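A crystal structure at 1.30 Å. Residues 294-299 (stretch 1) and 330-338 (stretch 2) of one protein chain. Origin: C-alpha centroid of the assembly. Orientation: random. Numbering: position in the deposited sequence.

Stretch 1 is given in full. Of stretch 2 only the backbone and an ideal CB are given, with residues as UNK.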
# COMPACT_ATOMS: atom_id res chain seq x y z
N LEU A 294 -1.92 18.90 1.20
CA LEU A 294 -2.23 17.61 0.58
C LEU A 294 -2.82 16.64 1.57
O LEU A 294 -2.43 16.61 2.74
CB LEU A 294 -0.97 17.01 -0.04
CG LEU A 294 -0.23 17.91 -1.03
CD1 LEU A 294 1.06 17.24 -1.48
CD2 LEU A 294 -1.11 18.23 -2.23
N LYS A 295 -3.78 15.84 1.10
CA LYS A 295 -4.36 14.75 1.87
C LYS A 295 -3.51 13.50 1.73
O LYS A 295 -3.44 12.94 0.63
CB LYS A 295 -5.78 14.44 1.37
CG LYS A 295 -6.80 15.52 1.63
CD LYS A 295 -8.21 15.03 1.28
CE LYS A 295 -9.28 16.03 1.68
NZ LYS A 295 -10.65 15.45 1.52
N ILE A 296 -2.88 13.07 2.81
CA ILE A 296 -2.11 11.84 2.78
C ILE A 296 -2.76 10.76 3.64
O ILE A 296 -3.59 11.05 4.50
CB ILE A 296 -0.62 12.04 3.20
CG1 ILE A 296 -0.49 12.30 4.70
CG2 ILE A 296 0.02 13.15 2.37
CD1 ILE A 296 0.96 12.42 5.18
N HIS A 297 -2.34 9.52 3.41
CA HIS A 297 -2.87 8.37 4.11
C HIS A 297 -1.77 7.33 4.20
O HIS A 297 -1.25 6.91 3.16
CB HIS A 297 -4.08 7.80 3.37
CG HIS A 297 -4.62 6.55 3.99
ND1 HIS A 297 -4.37 5.30 3.47
CD2 HIS A 297 -5.38 6.36 5.09
CE1 HIS A 297 -4.95 4.39 4.23
NE2 HIS A 297 -5.57 5.01 5.22
N PRO A 298 -1.39 6.92 5.41
CA PRO A 298 -0.25 6.01 5.58
C PRO A 298 -0.61 4.53 5.38
O PRO A 298 -1.73 4.12 5.70
CB PRO A 298 0.17 6.25 7.03
CG PRO A 298 -1.13 6.56 7.71
CD PRO A 298 -1.93 7.36 6.71
N ASN A 299 0.35 3.76 4.87
CA ASN A 299 0.13 2.38 4.48
C ASN A 299 1.41 1.58 4.65
O ASN A 299 2.48 2.17 4.82
CB ASN A 299 -0.31 2.32 3.01
CG ASN A 299 -1.69 2.88 2.80
OD1 ASN A 299 -2.66 2.15 2.91
ND2 ASN A 299 -1.78 4.17 2.47
N UNK A 330 -7.33 13.17 10.80
CA UNK A 330 -7.46 13.62 9.42
C UNK A 330 -6.97 12.56 8.43
O UNK A 330 -7.60 12.36 7.40
CB UNK A 330 -6.68 14.92 9.22
N UNK A 331 -5.87 11.89 8.74
CA UNK A 331 -5.39 10.83 7.86
C UNK A 331 -6.42 9.70 7.73
O UNK A 331 -6.59 9.14 6.64
CB UNK A 331 -4.06 10.28 8.38
N UNK A 332 -7.09 9.37 8.83
CA UNK A 332 -8.17 8.39 8.80
C UNK A 332 -9.29 8.84 7.86
O UNK A 332 -9.76 8.06 7.02
CB UNK A 332 -8.72 8.16 10.21
N UNK A 333 -9.69 10.09 7.98
CA UNK A 333 -10.72 10.64 7.10
C UNK A 333 -10.26 10.66 5.64
O UNK A 333 -11.05 10.40 4.73
CB UNK A 333 -11.10 12.05 7.55
N UNK A 334 -8.97 10.95 5.41
CA UNK A 334 -8.41 10.91 4.06
C UNK A 334 -8.51 9.52 3.44
O UNK A 334 -8.78 9.39 2.24
CB UNK A 334 -6.95 11.36 4.08
N UNK A 335 -8.25 8.50 4.23
CA UNK A 335 -8.41 7.13 3.76
C UNK A 335 -9.83 6.80 3.33
O UNK A 335 -10.04 6.11 2.33
CB UNK A 335 -7.97 6.16 4.86
N UNK A 336 -10.81 7.31 4.08
CA UNK A 336 -12.20 7.14 3.71
C UNK A 336 -12.48 7.86 2.38
O UNK A 336 -13.08 7.28 1.46
CB UNK A 336 -13.12 7.67 4.82
N UNK A 337 -12.03 9.10 2.26
CA UNK A 337 -12.22 9.86 1.02
C UNK A 337 -11.58 9.18 -0.18
O UNK A 337 -12.13 9.20 -1.27
CB UNK A 337 -11.65 11.27 1.17
N UNK A 338 -10.41 8.60 0.03
CA UNK A 338 -9.68 8.00 -1.08
C UNK A 338 -10.13 6.62 -1.49
O UNK A 338 -9.79 6.16 -2.58
CB UNK A 338 -8.19 7.94 -0.73

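The backbone of positions 330 to 338 is helical throughout, and it crosses the strand of stretch 1 at nearly a right angle, 96°, so only some of its positions can meet the strand.

At position 330 CA-to-CB points sideways and nothing of stretch 1 lies within 5.5 Å of the ideal CB. Many helix-compatible side chains would serve; the residue is Gln330, which makes no contact here.

Position 331 points toward the strand. Its ideal CB lies 4.0 Å from both Pro298 CD and Ile296 O, and the side chain of Ile296 lies within reach; the mostly apolar setting favours a sizeable hydrophobic group, aliphatic or aromatic. Phe331, with chi1 in the m well, sends its ring along Ile296: CE1 of Phe331 comes 3.5 Å from CG1 of Ile296, while CB of Phe331 sits 3.9 Å from CD of Pro298.

Position 332 points away and position 333 sideways; any residue at ease in a helix would serve as far as stretch 1 is concerned, and they are Met332 and Leu333.

Position 334 again points toward the strand, and its ideal CB is only 3.4 Å from the carbonyl O of Ile296. A short side chain carrying a donor would suit, such as Asn, Ser or Thr, though a small apolar one could also fit. Asn334 supplies an amide: its ND2 donates to O of Ile296 at 2.9 Å, with a nearly straight N-H...O angle of 168°, tying the helix directly to the strand backbone. CD of Lys295 packs 3.6 Å from OD1 of Asn334.

At position 335 the ideal CB would fall 2.6 Å from CD2 of His297, a clash. The backbone angles are ordinary helical ones, so it is this lack of room that points to glycine. Gly335 rests its CA over one face of the imidazole, 3.4 Å from CD2 of His297, while O of Phe331 lies at the ring's edge, 3.4 Å from the same CD2.

Position 336 points away, so stretch 1 would accept any helix-compatible side chain; it is Ile336.

Position 337 points toward stretch 1, with its ideal CB 4.3 Å from NZ of the extended Lys295. A positive charge at that distance calls for an acid, though a neutral acceptor such as Asn could also receive a hydrogen bond. Asp337 forms a salt bridge, its OD2 accepting a hydrogen bond from NZ of Lys295 at 2.8 Å.

Position 338 would point toward the strand, but finds nothing within 5.5 Å, so stretch 1 leaves the choice open. The residue is Gly338.

Stretch 2 330-338: QFMLNGIDG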
# COMPACT_ATOMS: atom_id res chain seq x y z
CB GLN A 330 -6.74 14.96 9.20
CG GLN A 330 -7.41 16.11 9.93
CD GLN A 330 -8.91 16.17 9.67
OE1 GLN A 330 -9.35 16.19 8.52
NE2 GLN A 330 -9.70 16.19 10.75
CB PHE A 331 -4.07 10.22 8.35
CG PHE A 331 -2.92 11.18 8.43
CD1 PHE A 331 -2.90 12.38 7.72
CD2 PHE A 331 -1.84 10.87 9.24
CE1 PHE A 331 -1.81 13.23 7.81
CE2 PHE A 331 -0.76 11.73 9.35
CZ PHE A 331 -0.75 12.92 8.64
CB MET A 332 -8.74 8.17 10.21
CG MET A 332 -9.89 7.17 10.23
SD MET A 332 -10.68 7.00 11.84
CE MET A 332 -11.56 8.55 11.93
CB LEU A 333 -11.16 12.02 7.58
CG LEU A 333 -11.83 12.03 8.96
CD1 LEU A 333 -12.03 13.45 9.44
CD2 LEU A 333 -13.17 11.29 8.90
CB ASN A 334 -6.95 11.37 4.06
CG ASN A 334 -6.78 12.81 4.50
OD1 ASN A 334 -7.74 13.60 4.51
ND2 ASN A 334 -5.54 13.17 4.85
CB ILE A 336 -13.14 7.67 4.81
CG1 ILE A 336 -13.07 6.75 6.03
CG2 ILE A 336 -14.57 7.74 4.28
CD1 ILE A 336 -13.63 7.37 7.31
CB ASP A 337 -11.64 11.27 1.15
CG ASP A 337 -12.38 12.14 2.14
OD1 ASP A 337 -13.56 11.85 2.43
OD2 ASP A 337 -11.78 13.12 2.62
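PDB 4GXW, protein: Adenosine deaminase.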